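Long-range contacts in BmrU protein (Bacillus anthracis, PDB 3T5P), which is a putative diacylglycerol kinase that probably transfers a phosphate group from ATP to the hydroxyl of diacylglycerol, giving phosphatidic acid: residues V201-G206 / I230-S235; G226-F231 / K264-E269. One frame throughout, in Å; residues are numbered along the deposited sequence.

Contact 1: residues V201-G206 / I230-S235; sequences VLVMVG and IFVVKS
M204, a selenomethionine, lies across from F231 in a hydrogen-bonded antiparallel pair: M204 N donates to F231 O at 2.8 Å, and F231 N returns a more bent bond to M204 O at 2.9 Å. The M204 side chain starts against its partner, CB resting 3.7 Å from F231 O and 4.2 Å from F231 CB. CG, beside the backbone N (chi1 -58°), meets the F231 ring obliquely. Two further bends turn SE and CE away from strand 228-234. A long, flexible, apolar chain suits this path between a bulky aromatic and the loop carrying I218.

This is the middle of a four-stranded antiparallel sheet in the YegS-like beta sandwich domain, and its register shifts at a classic beta bulge where V201 and L202 both face V233. V201 N gives V233 O a nearly straight bond of 2.9 Å, while L202 O accepts V233 N in its carbonyl plane.

On the opposite face, V203 and V232 lie alongside each other and point the same way, V203 CG2 being 3.9 Å from V232 CG1. Their short branched side chains suit a buried strand, and I189 of strand 185-191 covers both. V232 CG1, placed anti to its own N (chi1 -170°), also rests 3.6 Å from L202 O.

Contact 2: residues G226-F231 / K264-E269; sequences GTLDIF and KSIHIE. With MG (magnesium ion), chain M.
I230 and I266 meet tip to tip between the two sheets of the beta sandwich: strand 228-234 belongs to one and strand 265-270 to the other, and no hydrogen bond joins the two segments. The isoleucine and leucine side chains make the apolar part of the interface. I266 CD1 comes within 3.6 Å of I230 CG1 and 3.8 Å of I230 CD1, while I230 CD1 also reaches I266 CG2 at 4.0 Å. In I266, CG1 stands beside the backbone N (chi1 -50°) and the chain runs on extended, carrying CD1 across toward the other sheet. L228 crosses I266 obliquely, with CD1 of L228 4.2 Å from CD1 of I266. Branched and apolar, these three residues suit the buried space between sheets; I189 backs I266, and I290 and L292 pack on L228.

Where the strands begin, polar chemistry takes over. The extended aliphatic chain of K264 passes alongside the carbonyl of G226, its CD 3.6 Å from G226 O. G226 has a positive phi (78°), a conformation that the lack of a side chain makes easy.

T227 O binds the magnesium ion at 2.0 Å, and K222 O, D225 OD1 and three waters complete its six ligands. The ion thus ties T227, the residue just before strand 228-234, to the loop that carries K222 and D225. A second shell reaches it through water: D229, whose OD1 is gripped by K262 and H260, uses its other carboxylate oxygen, OD2, to accept a hydrogen bond of 2.6 Å from the water that sits 2.2 Å from magnesium.

In the fold
Contacts 1 and 2 lie with centres about 11 Å apart in the C-terminal, YegS-like beta sandwich domain, and both use strand 228-234, sharing I230 and F231. Along the chain, 201-206 comes first, then 226-231 running into 230-235, and finally 264-269. Contact 1 joins neighbouring strands within one sheet; contact 2 packs that sheet on the other. The two meet directly: G206 N probably donates a hydrogen bond to D229 O, and V205 packs on L228 and I268. A single strand is thus hydrogen-bonded to strand 202-206, one of its two neighbours, and faced by the opposite sheet, and the residue just before it, T227, binds magnesium, linking the metal site to the domain core.

Contact 1: residues V201-G206 / I230-S235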
loop_
_atom_site.group_PDB
_atom_site.type_symbol
_atom_site.label_atom_id
_atom_site.label_comp_id
_atom_site.label_asym_id
_atom_site.label_seq_id
_atom_site.Cartn_x
_atom_site.Cartn_y
_atom_site.Cartn_z
ATOM N N VAL A 201 41.537 -11.706 25.989
ATOM C CA VAL A 201 40.879 -12.989 25.744
ATOM C C VAL A 201 39.407 -12.781 25.386
ATOM O O VAL A 201 38.811 -13.587 24.652
ATOM C CB VAL A 201 40.966 -13.870 26.995
ATOM C CG1 VAL A 201 39.993 -15.036 26.911
ATOM C CG2 VAL A 201 42.390 -14.352 27.160
ATOM N N LEU A 202 38.840 -11.695 25.923
ATOM C CA LEU A 202 37.450 -11.361 25.689
ATOM C C LEU A 202 37.233 -9.852 25.667
ATOM O O LEU A 202 37.632 -9.148 26.595
ATOM C CB LEU A 202 36.577 -11.965 26.777
ATOM C CG LEU A 202 35.074 -11.777 26.600
ATOM C CD1 LEU A 202 34.553 -12.662 25.479
ATOM C CD2 LEU A 202 34.356 -12.066 27.904
ATOM N N VAL A 203 36.603 -9.366 24.596
ATOM C CA VAL A 203 36.196 -7.970 24.502
ATOM C C VAL A 203 34.705 -7.934 24.209
ATOM O O VAL A 203 34.255 -8.472 23.210
ATOM C CB VAL A 203 36.964 -7.219 23.418
ATOM C CG1 VAL A 203 36.477 -5.805 23.313
ATOM C CG2 VAL A 203 38.432 -7.239 23.722
HETATM N N MSE A 204 33.950 -7.307 25.097
HETATM C CA MSE A 204 32.507 -7.139 24.934
HETATM C C MSE A 204 32.146 -5.650 24.873
HETATM O O MSE A 204 32.768 -4.804 25.535
HETATM C CB MSE A 204 31.748 -7.743 26.115
HETATM C CG MSE A 204 32.001 -9.216 26.366
HETATM SE SE MSE A 204 30.944 -10.325 25.215
HETATM C CE MSE A 204 29.157 -9.874 25.834
ATOM N N VAL A 205 31.136 -5.345 24.067
ATOM C CA VAL A 205 30.452 -4.064 24.144
ATOM C C VAL A 205 28.990 -4.399 24.338
ATOM O O VAL A 205 28.361 -5.010 23.474
ATOM C CB VAL A 205 30.653 -3.220 22.880
ATOM C CG1 VAL A 205 29.848 -1.954 22.952
ATOM C CG2 VAL A 205 32.115 -2.889 22.698
ATOM N N GLY A 206 28.467 -4.047 25.504
ATOM C CA GLY A 206 27.123 -4.458 25.896
ATOM C C GLY A 206 26.125 -3.319 25.825
ATOM O O GLY A 206 26.406 -2.192 26.219
ATOM N N ILE A 230 31.844 -1.043 27.619
ATOM C CA ILE A 230 33.007 -1.791 27.180
ATOM C C ILE A 230 33.487 -2.680 28.343
ATOM O O ILE A 230 33.558 -2.249 29.486
ATOM C CB ILE A 230 34.161 -0.871 26.751
ATOM C CG1 ILE A 230 33.725 0.071 25.630
ATOM C CG2 ILE A 230 35.339 -1.701 26.268
ATOM C CD1 ILE A 230 34.693 1.190 25.378
ATOM N N PHE A 231 33.861 -3.909 28.023
ATOM C CA PHE A 231 34.245 -4.875 29.032
ATOM C C PHE A 231 35.293 -5.811 28.458
ATOM O O PHE A 231 35.002 -6.590 27.553
ATOM C CB PHE A 231 33.009 -5.636 29.476
ATOM C CG PHE A 231 33.248 -6.619 30.582
ATOM C CD1 PHE A 231 32.970 -6.280 31.896
ATOM C CD2 PHE A 231 33.694 -7.914 30.304
ATOM C CE1 PHE A 231 33.166 -7.194 32.934
ATOM C CE2 PHE A 231 33.894 -8.837 31.318
ATOM C CZ PHE A 231 33.631 -8.473 32.644
ATOM N N VAL A 232 36.515 -5.711 28.984
ATOM C CA VAL A 232 37.658 -6.488 28.481
ATOM C C VAL A 232 38.275 -7.391 29.552
ATOM O O VAL A 232 38.536 -6.946 30.665
ATOM C CB VAL A 232 38.785 -5.552 27.956
ATOM C CG1 VAL A 232 39.865 -6.345 27.210
ATOM C CG2 VAL A 232 38.208 -4.491 27.072
ATOM N N VAL A 233 38.527 -8.649 29.205
ATOM C CA VAL A 233 39.377 -9.482 30.016
ATOM C C VAL A 233 40.774 -9.555 29.381
ATOM O O VAL A 233 40.945 -10.033 28.248
ATOM C CB VAL A 233 38.797 -10.910 30.208
ATOM C CG1 VAL A 233 39.649 -11.714 31.199
ATOM C CG2 VAL A 233 37.362 -10.846 30.699
ATOM N N LYS A 234 41.774 -9.088 30.120
ATOM C CA LYS A 234 43.168 -9.213 29.695
ATOM C C LYS A 234 43.610 -10.677 29.491
ATOM O O LYS A 234 43.039 -11.589 30.093
ATOM C CB LYS A 234 44.087 -8.549 30.723
ATOM C CG LYS A 234 43.966 -7.018 30.788
ATOM C CD LYS A 234 45.171 -6.345 31.502
ATOM C CE LYS A 234 46.548 -6.971 31.137
ATOM N NZ LYS A 234 47.725 -6.113 31.468
ATOM N N SER A 235 44.632 -10.881 28.653
ATOM C CA SER A 235 45.245 -12.222 28.371
ATOM C C SER A 235 45.627 -13.029 29.639
ATOM O O SER A 235 45.581 -14.268 29.719
ATOM C CB SER A 235 46.521 -12.010 27.531
ATOM O OG SER A 235 47.345 -10.973 28.070
#

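Contact 2: residues G226-F231 / K264-E269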
loop_
_atom_site.group_PDB
_atom_site.type_symbol
_atom_site.label_atom_id
_atom_site.label_comp_id
_atom_site.label_asym_id
_atom_site.label_seq_id
_atom_site.Cartn_x
_atom_site.Cartn_y
_atom_site.Cartn_z
ATOM N N GLY A 226 21.823 5.977 27.188
ATOM C CA GLY A 226 22.544 6.749 26.188
ATOM C C GLY A 226 23.995 6.383 26.055
ATOM O O GLY A 226 24.748 7.106 25.411
ATOM N N THR A 227 24.392 5.261 26.639
ATOM C CA THR A 227 25.803 4.854 26.614
ATOM C C THR A 227 25.995 3.325 26.632
ATOM O O THR A 227 25.152 2.572 27.167
ATOM C CB THR A 227 26.592 5.503 27.778
ATOM O OG1 THR A 227 27.993 5.291 27.595
ATOM C CG2 THR A 227 26.171 4.919 29.119
ATOM N N LEU A 228 27.104 2.888 26.029
ATOM C CA LEU A 228 27.425 1.465 25.899
ATOM C C LEU A 228 28.497 1.085 26.911
ATOM O O LEU A 228 29.266 1.935 27.342
ATOM C CB LEU A 228 27.948 1.135 24.500
ATOM C CG LEU A 228 26.961 1.163 23.341
ATOM C CD1 LEU A 228 27.711 1.260 22.045
ATOM C CD2 LEU A 228 26.049 -0.053 23.347
ATOM N N ASP A 229 28.555 -0.201 27.261
ATOM C CA ASP A 229 29.528 -0.697 28.226
ATOM C C ASP A 229 30.608 -1.546 27.573
ATOM O O ASP A 229 30.320 -2.620 27.042
ATOM C CB ASP A 229 28.831 -1.494 29.312
ATOM C CG ASP A 229 28.030 -0.609 30.246
ATOM O OD1 ASP A 229 28.510 -0.361 31.375
ATOM O OD2 ASP A 229 26.942 -0.140 29.825
ATOM N N ILE A 230 31.844 -1.043 27.619
ATOM C CA ILE A 230 33.007 -1.791 27.180
ATOM C C ILE A 230 33.487 -2.680 28.343
ATOM O O ILE A 230 33.558 -2.249 29.486
ATOM C CB ILE A 230 34.161 -0.871 26.751
ATOM C CG1 ILE A 230 33.725 0.071 25.630
ATOM C CG2 ILE A 230 35.339 -1.701 26.268
ATOM C CD1 ILE A 230 34.693 1.190 25.378
ATOM N N PHE A 231 33.861 -3.909 28.023
ATOM C CA PHE A 231 34.245 -4.875 29.032
ATOM C C PHE A 231 35.293 -5.811 28.458
ATOM O O PHE A 231 35.002 -6.590 27.553
ATOM C CB PHE A 231 33.009 -5.636 29.476
ATOM C CG PHE A 231 33.248 -6.619 30.582
ATOM C CD1 PHE A 231 32.970 -6.280 31.896
ATOM C CD2 PHE A 231 33.694 -7.914 30.304
ATOM C CE1 PHE A 231 33.166 -7.194 32.934
ATOM C CE2 PHE A 231 33.894 -8.837 31.318
ATOM C CZ PHE A 231 33.631 -8.473 32.644
ATOM N N LYS A 264 30.074 6.243 24.368
ATOM C CA LYS A 264 29.065 6.497 23.316
ATOM C C LYS A 264 29.586 6.148 21.925
ATOM O O LYS A 264 28.860 5.611 21.097
ATOM C CB LYS A 264 28.613 7.966 23.332
ATOM C CG LYS A 264 28.066 8.441 24.672
ATOM C CD LYS A 264 27.129 9.667 24.541
ATOM C CE LYS A 264 26.668 10.193 25.921
ATOM N NZ LYS A 264 25.400 10.985 25.843
ATOM N N SER A 265 30.847 6.465 21.681
ATOM C CA SER A 265 31.444 6.320 20.347
ATOM C C SER A 265 32.747 5.540 20.451
ATOM O O SER A 265 33.713 5.987 21.060
ATOM C CB SER A 265 31.676 7.707 19.722
ATOM O OG SER A 265 32.061 7.615 18.353
ATOM N N ILE A 266 32.748 4.359 19.858
ATOM C CA ILE A 266 33.787 3.365 20.111
ATOM C C ILE A 266 34.334 2.830 18.808
ATOM O O ILE A 266 33.568 2.562 17.885
ATOM C CB ILE A 266 33.236 2.152 20.925
ATOM C CG1 ILE A 266 32.463 2.619 22.153
ATOM C CG2 ILE A 266 34.365 1.228 21.368
ATOM C CD1 ILE A 266 31.775 1.490 22.901
ATOM N N HIS A 267 35.655 2.676 18.743
ATOM C CA HIS A 267 36.318 2.036 17.604
ATOM C C HIS A 267 37.225 0.909 18.069
ATOM O O HIS A 267 38.126 1.131 18.886
ATOM C CB HIS A 267 37.135 3.031 16.783
ATOM C CG HIS A 267 37.484 2.525 15.421
ATOM N ND1 HIS A 267 36.541 2.370 14.427
ATOM C CD2 HIS A 267 38.662 2.118 14.894
ATOM C CE1 HIS A 267 37.128 1.904 13.339
ATOM N NE2 HIS A 267 38.414 1.743 13.596
ATOM N N ILE A 268 36.996 -0.290 17.539
ATOM C CA ILE A 268 37.724 -1.478 17.994
ATOM C C ILE A 268 38.548 -2.110 16.868
ATOM O O ILE A 268 38.020 -2.486 15.817
ATOM C CB ILE A 268 36.792 -2.533 18.608
ATOM C CG1 ILE A 268 36.071 -1.941 19.827
ATOM C CG2 ILE A 268 37.586 -3.776 19.009
ATOM C CD1 ILE A 268 35.154 -2.924 20.536
ATOM N N GLU A 269 39.847 -2.218 17.130
ATOM C CA GLU A 269 40.813 -2.707 16.174
ATOM C C GLU A 269 41.546 -3.918 16.715
ATOM O O GLU A 269 41.969 -3.925 17.877
ATOM C CB GLU A 269 41.847 -1.621 15.875
ATOM C CG GLU A 269 41.735 -0.991 14.505
ATOM C CD GLU A 269 42.815 0.046 14.290
ATOM O OE1 GLU A 269 42.828 1.056 15.049
ATOM O OE2 GLU A 269 43.645 -0.155 13.369
HETATM MG MG MG M . 23.544 1.744 28.019
HETATM O O HOH W 1 24.715 1.175 29.845
HETATM O O HOH W 2 24.169 -0.032 27.286
HETATM O O HOH W 3 22.385 1.857 26.254
#